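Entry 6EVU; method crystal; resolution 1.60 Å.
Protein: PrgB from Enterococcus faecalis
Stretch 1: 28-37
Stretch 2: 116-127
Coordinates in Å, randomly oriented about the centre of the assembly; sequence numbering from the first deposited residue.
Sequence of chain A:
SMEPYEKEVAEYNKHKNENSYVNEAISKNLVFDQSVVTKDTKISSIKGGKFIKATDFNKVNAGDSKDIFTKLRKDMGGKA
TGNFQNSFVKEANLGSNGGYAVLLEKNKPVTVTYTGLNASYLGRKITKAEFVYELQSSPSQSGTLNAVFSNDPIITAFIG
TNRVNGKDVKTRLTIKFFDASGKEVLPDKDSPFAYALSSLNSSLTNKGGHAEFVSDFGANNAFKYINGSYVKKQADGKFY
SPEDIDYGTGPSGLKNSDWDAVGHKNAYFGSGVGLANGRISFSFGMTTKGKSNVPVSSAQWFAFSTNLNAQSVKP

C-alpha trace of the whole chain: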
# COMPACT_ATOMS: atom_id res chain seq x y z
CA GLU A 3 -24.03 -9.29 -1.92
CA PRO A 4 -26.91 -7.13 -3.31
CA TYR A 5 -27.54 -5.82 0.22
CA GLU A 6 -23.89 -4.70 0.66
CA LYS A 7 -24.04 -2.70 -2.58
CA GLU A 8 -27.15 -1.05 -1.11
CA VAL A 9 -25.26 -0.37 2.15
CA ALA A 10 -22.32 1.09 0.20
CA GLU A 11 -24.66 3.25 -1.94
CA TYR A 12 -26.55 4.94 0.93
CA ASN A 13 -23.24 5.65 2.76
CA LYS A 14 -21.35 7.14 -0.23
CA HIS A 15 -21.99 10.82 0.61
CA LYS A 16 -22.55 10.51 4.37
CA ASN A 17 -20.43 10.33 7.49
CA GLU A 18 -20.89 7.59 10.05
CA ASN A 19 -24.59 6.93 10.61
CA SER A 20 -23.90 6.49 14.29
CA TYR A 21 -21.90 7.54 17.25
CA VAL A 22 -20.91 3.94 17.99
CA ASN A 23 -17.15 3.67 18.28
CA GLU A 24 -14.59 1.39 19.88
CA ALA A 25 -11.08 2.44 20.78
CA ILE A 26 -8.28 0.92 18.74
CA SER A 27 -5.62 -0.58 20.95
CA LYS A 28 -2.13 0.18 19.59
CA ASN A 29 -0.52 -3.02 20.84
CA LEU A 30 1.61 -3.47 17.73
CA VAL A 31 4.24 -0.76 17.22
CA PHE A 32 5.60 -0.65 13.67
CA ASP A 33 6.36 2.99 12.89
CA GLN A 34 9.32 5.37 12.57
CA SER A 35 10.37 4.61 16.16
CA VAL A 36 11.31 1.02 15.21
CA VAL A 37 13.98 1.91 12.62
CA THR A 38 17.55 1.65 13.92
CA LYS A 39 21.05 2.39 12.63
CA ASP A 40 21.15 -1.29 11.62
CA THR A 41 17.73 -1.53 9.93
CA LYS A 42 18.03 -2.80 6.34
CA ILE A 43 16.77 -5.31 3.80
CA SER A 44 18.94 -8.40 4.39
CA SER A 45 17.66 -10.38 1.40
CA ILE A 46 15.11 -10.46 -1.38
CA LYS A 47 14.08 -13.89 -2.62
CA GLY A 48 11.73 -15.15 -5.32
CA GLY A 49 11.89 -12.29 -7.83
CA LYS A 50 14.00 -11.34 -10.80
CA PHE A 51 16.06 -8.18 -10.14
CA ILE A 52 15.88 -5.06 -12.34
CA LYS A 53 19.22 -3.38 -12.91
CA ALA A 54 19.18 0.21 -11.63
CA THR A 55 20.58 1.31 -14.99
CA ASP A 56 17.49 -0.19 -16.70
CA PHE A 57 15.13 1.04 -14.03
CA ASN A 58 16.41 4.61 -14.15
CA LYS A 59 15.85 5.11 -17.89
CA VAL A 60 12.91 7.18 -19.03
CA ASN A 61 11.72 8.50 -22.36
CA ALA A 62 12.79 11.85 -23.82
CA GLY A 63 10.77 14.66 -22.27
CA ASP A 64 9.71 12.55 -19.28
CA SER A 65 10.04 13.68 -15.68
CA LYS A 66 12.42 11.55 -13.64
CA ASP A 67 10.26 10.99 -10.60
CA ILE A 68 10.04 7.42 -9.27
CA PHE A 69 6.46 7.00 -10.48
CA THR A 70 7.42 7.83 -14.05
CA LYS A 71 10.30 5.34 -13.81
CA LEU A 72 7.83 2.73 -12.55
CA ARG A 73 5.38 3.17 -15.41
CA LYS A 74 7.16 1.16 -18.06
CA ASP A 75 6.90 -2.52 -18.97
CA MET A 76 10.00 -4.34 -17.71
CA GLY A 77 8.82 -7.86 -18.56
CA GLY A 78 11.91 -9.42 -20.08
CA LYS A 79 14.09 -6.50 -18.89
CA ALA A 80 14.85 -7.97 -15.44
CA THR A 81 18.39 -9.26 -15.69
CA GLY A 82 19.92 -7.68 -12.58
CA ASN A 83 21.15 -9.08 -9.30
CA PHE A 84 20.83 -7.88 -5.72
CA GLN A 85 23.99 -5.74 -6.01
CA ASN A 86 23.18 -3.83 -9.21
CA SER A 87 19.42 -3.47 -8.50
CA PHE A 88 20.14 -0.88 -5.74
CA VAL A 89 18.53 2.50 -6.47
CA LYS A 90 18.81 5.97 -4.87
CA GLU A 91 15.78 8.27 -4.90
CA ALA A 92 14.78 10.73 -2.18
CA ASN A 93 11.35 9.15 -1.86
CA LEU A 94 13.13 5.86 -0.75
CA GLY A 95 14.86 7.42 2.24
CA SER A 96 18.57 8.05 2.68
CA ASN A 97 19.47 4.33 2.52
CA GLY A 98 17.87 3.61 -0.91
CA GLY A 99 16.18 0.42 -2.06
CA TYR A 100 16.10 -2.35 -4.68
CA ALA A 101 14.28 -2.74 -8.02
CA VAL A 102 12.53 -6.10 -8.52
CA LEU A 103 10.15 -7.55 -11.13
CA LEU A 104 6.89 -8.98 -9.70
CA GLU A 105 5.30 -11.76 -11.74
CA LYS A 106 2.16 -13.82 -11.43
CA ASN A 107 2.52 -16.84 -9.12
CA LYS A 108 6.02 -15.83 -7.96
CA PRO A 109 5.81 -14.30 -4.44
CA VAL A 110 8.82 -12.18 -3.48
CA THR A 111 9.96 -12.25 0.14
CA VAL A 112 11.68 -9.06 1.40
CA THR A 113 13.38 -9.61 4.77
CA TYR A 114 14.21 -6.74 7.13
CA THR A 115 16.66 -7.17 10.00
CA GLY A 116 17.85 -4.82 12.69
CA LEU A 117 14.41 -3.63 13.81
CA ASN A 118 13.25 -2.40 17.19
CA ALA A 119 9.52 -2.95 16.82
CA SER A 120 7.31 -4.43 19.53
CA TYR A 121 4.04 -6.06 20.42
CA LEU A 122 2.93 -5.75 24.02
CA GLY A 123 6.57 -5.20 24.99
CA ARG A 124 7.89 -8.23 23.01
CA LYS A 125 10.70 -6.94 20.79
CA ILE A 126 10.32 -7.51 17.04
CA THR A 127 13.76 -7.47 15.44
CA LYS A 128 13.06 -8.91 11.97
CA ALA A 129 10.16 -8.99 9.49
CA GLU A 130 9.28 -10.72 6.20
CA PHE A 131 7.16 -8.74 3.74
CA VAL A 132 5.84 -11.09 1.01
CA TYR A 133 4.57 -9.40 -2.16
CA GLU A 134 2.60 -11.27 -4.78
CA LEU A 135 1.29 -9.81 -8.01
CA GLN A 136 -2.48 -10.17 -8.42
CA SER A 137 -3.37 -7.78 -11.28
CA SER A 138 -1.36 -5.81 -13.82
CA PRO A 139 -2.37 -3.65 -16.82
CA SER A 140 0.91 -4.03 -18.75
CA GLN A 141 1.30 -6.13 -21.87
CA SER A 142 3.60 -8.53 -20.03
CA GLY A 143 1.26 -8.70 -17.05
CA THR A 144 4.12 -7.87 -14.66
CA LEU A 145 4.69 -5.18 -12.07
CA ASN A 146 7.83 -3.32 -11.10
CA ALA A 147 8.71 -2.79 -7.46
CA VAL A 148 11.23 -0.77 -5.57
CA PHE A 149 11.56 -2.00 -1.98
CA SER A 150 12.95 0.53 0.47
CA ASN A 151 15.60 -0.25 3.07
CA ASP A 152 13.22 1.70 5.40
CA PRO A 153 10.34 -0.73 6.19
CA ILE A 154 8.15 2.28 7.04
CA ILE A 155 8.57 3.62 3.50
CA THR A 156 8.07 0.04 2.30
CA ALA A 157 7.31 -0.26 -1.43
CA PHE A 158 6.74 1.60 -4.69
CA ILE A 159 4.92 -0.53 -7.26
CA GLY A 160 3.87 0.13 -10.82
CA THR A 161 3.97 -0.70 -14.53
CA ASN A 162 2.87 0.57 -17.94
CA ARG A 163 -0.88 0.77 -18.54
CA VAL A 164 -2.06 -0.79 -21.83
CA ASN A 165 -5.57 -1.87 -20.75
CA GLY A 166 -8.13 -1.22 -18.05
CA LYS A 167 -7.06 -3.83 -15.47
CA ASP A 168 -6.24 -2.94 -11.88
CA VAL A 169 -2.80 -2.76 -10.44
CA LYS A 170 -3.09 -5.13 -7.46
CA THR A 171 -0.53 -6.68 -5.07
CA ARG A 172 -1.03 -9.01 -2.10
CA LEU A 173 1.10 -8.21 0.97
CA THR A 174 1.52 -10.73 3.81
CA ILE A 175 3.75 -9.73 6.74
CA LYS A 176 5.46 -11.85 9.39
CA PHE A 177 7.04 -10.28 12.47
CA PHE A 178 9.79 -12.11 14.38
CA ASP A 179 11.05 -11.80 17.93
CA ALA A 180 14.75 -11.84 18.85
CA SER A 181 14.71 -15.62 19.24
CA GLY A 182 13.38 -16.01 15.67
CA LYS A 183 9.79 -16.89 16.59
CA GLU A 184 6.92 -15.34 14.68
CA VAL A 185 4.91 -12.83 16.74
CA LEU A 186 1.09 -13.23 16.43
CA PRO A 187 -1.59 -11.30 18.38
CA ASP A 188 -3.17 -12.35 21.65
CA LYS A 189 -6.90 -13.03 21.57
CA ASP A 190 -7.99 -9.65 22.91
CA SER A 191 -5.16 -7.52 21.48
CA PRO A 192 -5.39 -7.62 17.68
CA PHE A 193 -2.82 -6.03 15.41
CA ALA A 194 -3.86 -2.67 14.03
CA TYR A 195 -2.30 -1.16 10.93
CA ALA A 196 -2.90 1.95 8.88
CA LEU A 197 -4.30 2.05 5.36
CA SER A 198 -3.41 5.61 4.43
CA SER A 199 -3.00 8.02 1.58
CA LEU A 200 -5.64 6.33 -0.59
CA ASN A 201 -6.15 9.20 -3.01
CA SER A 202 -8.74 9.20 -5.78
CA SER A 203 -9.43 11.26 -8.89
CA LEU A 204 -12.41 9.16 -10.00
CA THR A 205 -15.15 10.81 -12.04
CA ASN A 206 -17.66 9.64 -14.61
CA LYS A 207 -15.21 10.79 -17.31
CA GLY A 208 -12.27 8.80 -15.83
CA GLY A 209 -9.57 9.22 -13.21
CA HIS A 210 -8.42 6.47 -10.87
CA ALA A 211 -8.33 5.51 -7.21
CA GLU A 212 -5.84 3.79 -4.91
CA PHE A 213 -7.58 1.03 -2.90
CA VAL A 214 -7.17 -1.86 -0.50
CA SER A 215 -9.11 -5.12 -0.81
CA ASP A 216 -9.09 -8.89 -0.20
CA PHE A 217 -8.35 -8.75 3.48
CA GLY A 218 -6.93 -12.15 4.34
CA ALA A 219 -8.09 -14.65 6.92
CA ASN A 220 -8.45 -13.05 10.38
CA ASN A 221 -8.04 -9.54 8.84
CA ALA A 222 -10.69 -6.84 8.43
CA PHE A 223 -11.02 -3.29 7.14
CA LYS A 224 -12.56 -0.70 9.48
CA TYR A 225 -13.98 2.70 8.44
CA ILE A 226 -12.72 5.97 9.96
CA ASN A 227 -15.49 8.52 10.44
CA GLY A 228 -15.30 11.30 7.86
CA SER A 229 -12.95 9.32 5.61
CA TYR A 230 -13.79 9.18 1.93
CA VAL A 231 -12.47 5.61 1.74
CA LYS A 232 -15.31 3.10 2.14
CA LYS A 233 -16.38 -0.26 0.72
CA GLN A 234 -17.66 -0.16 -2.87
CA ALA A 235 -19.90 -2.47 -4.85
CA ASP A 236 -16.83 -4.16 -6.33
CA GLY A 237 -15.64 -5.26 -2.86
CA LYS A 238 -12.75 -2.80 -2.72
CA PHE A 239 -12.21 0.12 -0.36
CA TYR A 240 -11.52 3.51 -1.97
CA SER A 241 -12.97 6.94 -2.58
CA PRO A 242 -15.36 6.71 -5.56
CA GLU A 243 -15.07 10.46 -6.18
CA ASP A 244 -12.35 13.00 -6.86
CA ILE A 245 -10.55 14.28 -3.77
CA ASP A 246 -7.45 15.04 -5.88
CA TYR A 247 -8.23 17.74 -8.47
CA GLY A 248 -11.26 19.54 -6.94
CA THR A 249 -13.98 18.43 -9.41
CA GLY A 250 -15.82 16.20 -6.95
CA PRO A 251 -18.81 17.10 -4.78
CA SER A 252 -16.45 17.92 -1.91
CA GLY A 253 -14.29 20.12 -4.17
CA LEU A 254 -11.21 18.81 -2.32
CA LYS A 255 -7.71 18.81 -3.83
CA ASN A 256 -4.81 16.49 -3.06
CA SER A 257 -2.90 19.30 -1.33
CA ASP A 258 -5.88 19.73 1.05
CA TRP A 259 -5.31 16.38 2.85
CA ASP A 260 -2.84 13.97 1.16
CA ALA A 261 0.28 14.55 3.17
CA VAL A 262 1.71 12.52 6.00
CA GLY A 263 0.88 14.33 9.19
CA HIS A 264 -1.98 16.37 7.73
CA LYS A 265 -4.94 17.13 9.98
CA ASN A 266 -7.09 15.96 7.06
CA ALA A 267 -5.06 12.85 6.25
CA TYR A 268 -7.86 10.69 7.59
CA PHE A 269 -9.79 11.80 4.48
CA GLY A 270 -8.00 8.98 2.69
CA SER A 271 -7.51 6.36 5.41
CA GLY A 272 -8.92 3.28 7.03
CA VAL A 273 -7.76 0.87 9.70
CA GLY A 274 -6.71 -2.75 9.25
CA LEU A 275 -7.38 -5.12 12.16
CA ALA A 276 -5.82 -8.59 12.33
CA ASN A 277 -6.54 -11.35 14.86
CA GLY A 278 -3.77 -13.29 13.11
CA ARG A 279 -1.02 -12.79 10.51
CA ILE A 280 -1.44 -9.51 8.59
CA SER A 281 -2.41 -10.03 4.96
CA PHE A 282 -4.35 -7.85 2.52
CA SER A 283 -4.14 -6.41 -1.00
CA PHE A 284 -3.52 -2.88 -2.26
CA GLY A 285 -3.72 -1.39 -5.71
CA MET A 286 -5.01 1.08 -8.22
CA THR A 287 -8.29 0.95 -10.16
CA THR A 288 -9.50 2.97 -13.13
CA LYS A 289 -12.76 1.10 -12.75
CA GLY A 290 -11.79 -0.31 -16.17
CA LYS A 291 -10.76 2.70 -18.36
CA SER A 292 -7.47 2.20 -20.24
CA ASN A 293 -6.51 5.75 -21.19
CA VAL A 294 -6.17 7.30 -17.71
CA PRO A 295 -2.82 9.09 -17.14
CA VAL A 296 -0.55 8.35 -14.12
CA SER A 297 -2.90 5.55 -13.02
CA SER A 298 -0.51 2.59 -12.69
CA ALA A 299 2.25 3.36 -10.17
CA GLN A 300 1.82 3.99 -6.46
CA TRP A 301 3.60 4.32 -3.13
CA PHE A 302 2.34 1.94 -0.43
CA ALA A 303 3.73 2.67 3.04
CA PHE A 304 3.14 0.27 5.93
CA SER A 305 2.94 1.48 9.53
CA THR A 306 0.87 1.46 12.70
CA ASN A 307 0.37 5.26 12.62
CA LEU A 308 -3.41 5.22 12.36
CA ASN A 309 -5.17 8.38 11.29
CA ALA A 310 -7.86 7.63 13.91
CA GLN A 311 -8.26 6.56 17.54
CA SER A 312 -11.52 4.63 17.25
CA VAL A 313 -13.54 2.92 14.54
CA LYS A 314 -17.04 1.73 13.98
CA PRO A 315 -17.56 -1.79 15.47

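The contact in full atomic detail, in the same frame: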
# COMPACT_ATOMS: atom_id res chain seq x y z
N LYS A 28 -3.37 0.17 20.36
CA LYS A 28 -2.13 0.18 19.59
C LYS A 28 -1.09 -0.74 20.25
O LYS A 28 -0.02 -0.33 20.69
CB LYS A 28 -1.61 1.60 19.43
CG LYS A 28 -2.67 2.71 19.59
CD LYS A 28 -3.46 3.07 18.31
CE LYS A 28 -4.12 4.46 18.42
NZ LYS A 28 -4.57 5.06 17.11
N ASN A 29 -1.41 -2.03 20.24
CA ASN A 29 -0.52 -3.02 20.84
C ASN A 29 0.72 -3.26 19.98
O ASN A 29 1.83 -3.43 20.50
CB ASN A 29 -1.29 -4.33 21.01
CG ASN A 29 -2.73 -4.11 21.43
OD1 ASN A 29 -3.68 -4.29 20.65
ND2 ASN A 29 -2.90 -3.68 22.68
N LEU A 30 0.53 -3.29 18.67
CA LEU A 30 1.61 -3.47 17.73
C LEU A 30 2.20 -2.11 17.40
O LEU A 30 1.46 -1.19 17.02
CB LEU A 30 1.08 -4.12 16.45
CG LEU A 30 2.11 -4.23 15.33
CD1 LEU A 30 3.21 -5.24 15.74
CD2 LEU A 30 1.43 -4.62 13.98
N VAL A 31 3.51 -1.97 17.57
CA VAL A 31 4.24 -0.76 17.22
C VAL A 31 5.13 -1.08 16.02
O VAL A 31 6.13 -1.80 16.15
CB VAL A 31 5.07 -0.24 18.40
CG1 VAL A 31 5.80 1.10 18.05
CG2 VAL A 31 4.17 -0.12 19.69
N PHE A 32 4.81 -0.47 14.88
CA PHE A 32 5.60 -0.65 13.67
C PHE A 32 5.53 0.69 12.94
O PHE A 32 4.73 0.93 12.03
CB PHE A 32 5.11 -1.83 12.82
CG PHE A 32 6.18 -2.34 11.90
CD1 PHE A 32 7.00 -3.36 12.31
CD2 PHE A 32 6.43 -1.76 10.68
CE1 PHE A 32 8.03 -3.80 11.48
CE2 PHE A 32 7.46 -2.23 9.84
CZ PHE A 32 8.23 -3.22 10.26
N ASP A 33 6.42 1.59 13.32
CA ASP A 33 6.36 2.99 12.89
C ASP A 33 7.78 3.53 12.87
O ASP A 33 8.74 2.77 13.02
CB ASP A 33 5.41 3.77 13.81
CG ASP A 33 5.85 3.75 15.26
OD1 ASP A 33 7.04 3.58 15.55
OD2 ASP A 33 4.97 3.92 16.12
N GLN A 34 7.95 4.86 12.71
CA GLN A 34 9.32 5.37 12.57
C GLN A 34 10.20 5.04 13.78
O GLN A 34 11.43 4.94 13.66
CB GLN A 34 9.30 6.90 12.38
CG GLN A 34 10.44 7.48 11.51
CD GLN A 34 10.65 6.75 10.17
OE1 GLN A 34 11.69 6.12 9.94
NE2 GLN A 34 9.64 6.81 9.29
N SER A 35 9.60 4.91 14.96
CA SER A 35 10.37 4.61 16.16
C SER A 35 11.10 3.27 16.13
O SER A 35 11.94 3.02 17.01
CB SER A 35 9.44 4.70 17.39
OG SER A 35 8.58 3.60 17.48
N VAL A 36 10.76 2.38 15.20
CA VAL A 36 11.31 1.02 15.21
C VAL A 36 12.51 0.88 14.28
O VAL A 36 13.18 -0.17 14.27
CB VAL A 36 10.22 -0.01 14.87
CG1 VAL A 36 8.87 0.27 15.59
CG2 VAL A 36 10.03 -0.15 13.35
N VAL A 37 12.85 1.93 13.54
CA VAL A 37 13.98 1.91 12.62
C VAL A 37 15.24 2.26 13.39
O VAL A 37 15.25 3.20 14.20
CB VAL A 37 13.71 2.88 11.45
CG1 VAL A 37 14.83 2.85 10.39
CG2 VAL A 37 12.33 2.57 10.83
N GLY A 116 17.44 -5.98 11.93
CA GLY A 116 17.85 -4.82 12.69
C GLY A 116 16.72 -3.91 13.11
O GLY A 116 16.93 -2.69 13.19
N LEU A 117 15.54 -4.44 13.37
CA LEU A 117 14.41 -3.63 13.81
C LEU A 117 14.32 -3.51 15.32
O LEU A 117 14.84 -4.34 16.08
CB LEU A 117 13.09 -4.25 13.33
CG LEU A 117 12.99 -4.55 11.85
CD1 LEU A 117 11.66 -5.30 11.55
CD2 LEU A 117 13.12 -3.29 11.07
N ASN A 118 13.58 -2.50 15.77
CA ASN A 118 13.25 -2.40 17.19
C ASN A 118 11.76 -2.12 17.35
O ASN A 118 11.32 -1.16 17.97
CB ASN A 118 14.14 -1.35 17.85
CG ASN A 118 13.91 -1.27 19.34
OD1 ASN A 118 13.78 -2.31 19.99
ND2 ASN A 118 13.93 -0.07 19.89
N ALA A 119 10.96 -2.98 16.73
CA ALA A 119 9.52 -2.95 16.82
C ALA A 119 9.08 -3.73 18.06
O ALA A 119 9.91 -4.25 18.81
CB ALA A 119 8.92 -3.51 15.54
N SER A 120 7.78 -3.75 18.32
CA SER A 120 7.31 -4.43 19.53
C SER A 120 5.85 -4.80 19.42
O SER A 120 5.09 -4.23 18.64
CB SER A 120 7.50 -3.61 20.80
OG SER A 120 6.90 -2.32 20.70
N TYR A 121 5.46 -5.72 20.29
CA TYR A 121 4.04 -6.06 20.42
C TYR A 121 3.86 -6.42 21.87
O TYR A 121 4.44 -7.42 22.32
CB TYR A 121 3.61 -7.20 19.52
CG TYR A 121 2.24 -7.71 19.86
CD1 TYR A 121 1.10 -6.94 19.57
CD2 TYR A 121 2.06 -8.94 20.48
CE1 TYR A 121 -0.18 -7.42 19.86
CE2 TYR A 121 0.78 -9.41 20.81
CZ TYR A 121 -0.32 -8.64 20.52
OH TYR A 121 -1.57 -9.09 20.82
N LEU A 122 3.10 -5.60 22.59
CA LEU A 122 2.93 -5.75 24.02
C LEU A 122 4.29 -5.95 24.71
O LEU A 122 4.48 -6.87 25.50
CB LEU A 122 1.99 -6.91 24.34
CG LEU A 122 0.60 -6.98 23.71
CD1 LEU A 122 -0.06 -8.32 23.98
CD2 LEU A 122 -0.25 -5.88 24.26
N GLY A 123 5.25 -5.10 24.38
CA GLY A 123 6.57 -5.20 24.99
C GLY A 123 7.47 -6.34 24.53
O GLY A 123 8.61 -6.42 25.01
N ARG A 124 7.01 -7.23 23.63
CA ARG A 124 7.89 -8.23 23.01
C ARG A 124 8.60 -7.58 21.83
O ARG A 124 7.93 -7.00 20.97
CB ARG A 124 7.11 -9.45 22.53
CG ARG A 124 6.38 -10.10 23.67
CD ARG A 124 5.18 -10.89 23.15
NE ARG A 124 5.58 -11.94 22.21
CZ ARG A 124 4.71 -12.75 21.62
NH1 ARG A 124 3.42 -12.62 21.89
NH2 ARG A 124 5.11 -13.68 20.75
N LYS A 125 9.93 -7.62 21.83
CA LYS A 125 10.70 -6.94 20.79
C LYS A 125 10.64 -7.70 19.49
O LYS A 125 10.87 -8.91 19.45
CB LYS A 125 12.15 -6.80 21.26
CG LYS A 125 13.05 -6.13 20.20
CD LYS A 125 14.18 -5.38 20.94
CE LYS A 125 15.45 -5.25 20.10
NZ LYS A 125 16.41 -4.22 20.62
N ILE A 126 10.33 -6.98 18.40
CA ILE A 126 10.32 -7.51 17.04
C ILE A 126 11.57 -6.97 16.36
O ILE A 126 11.70 -5.76 16.13
CB ILE A 126 9.05 -7.10 16.29
CG1 ILE A 126 7.88 -7.85 16.92
CG2 ILE A 126 9.21 -7.36 14.72
CD1 ILE A 126 6.54 -7.29 16.59
N THR A 127 12.48 -7.87 16.00
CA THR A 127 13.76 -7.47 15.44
C THR A 127 13.87 -7.73 13.95
O THR A 127 14.82 -7.22 13.32
CB THR A 127 14.89 -8.23 16.14
OG1 THR A 127 14.66 -9.62 16.00
CG2 THR A 127 14.91 -7.96 17.61
O HOH W 1 4.22 -2.54 22.32

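A short strand can dock on the edge of a β-hairpin with few backbone hydrogen bonds, provided that side chains fill the space beyond them, and this contact in PrgB illustrates the principle. Residues 28-37 run antiparallel to the first arm of a hairpin whose type I' turn spans Tyr 121 to Arg 124; the second arm pairs with the first and leaves its other edge free to receive stretch 1.

Contact begins at Asn 29. Its carbonyl accepts a hydrogen bond from the turn, Leu 122 N to Asn 29 O at 3.3 Å, and also receives a CA-H...O contact from Tyr 121 CA, 3.4 Å from Asn 29 O. A water joins the same carbonyl to the hairpin, donating to Asn 29 O (3.1 Å) and hydrogen-bonding Ser 120 OG (3.1 Å).

Leu 30 faces Tyr 121 as a non-hydrogen-bonded pair, so the link there is made by side chains on their shared face of the sheet: Leu 30 CB lies 4.2 Å from Tyr 121 CD1, while Leu 30 CD1 reaches across to Ile 126 CD1 (4.0 Å) on the second arm. Val 31 and Ser 120 form the hydrogen-bonded pair. The bond from Val 31 N to Ser 120 O is 3.0 Å and nearly linear; its return, Ser 120 N to Val 31 O, is weak at 3.4 Å.

Beyond this pair the chain leaves the strand, and apolar packing takes over. The ring of Phe 32 meets Leu 117 at its edge (CE1 to CD1, 3.9 Å) and also approaches Ala 119, with Phe 32 CD1 3.8 Å from Ala 119 CB. A 3-10 segment at residues 34-36 then returns the backbone to the hairpin: Val 36 O accepts from Asn 118 N at 2.8 Å, while Val 36 CG1 packs 3.8 Å from Ala 119 CB.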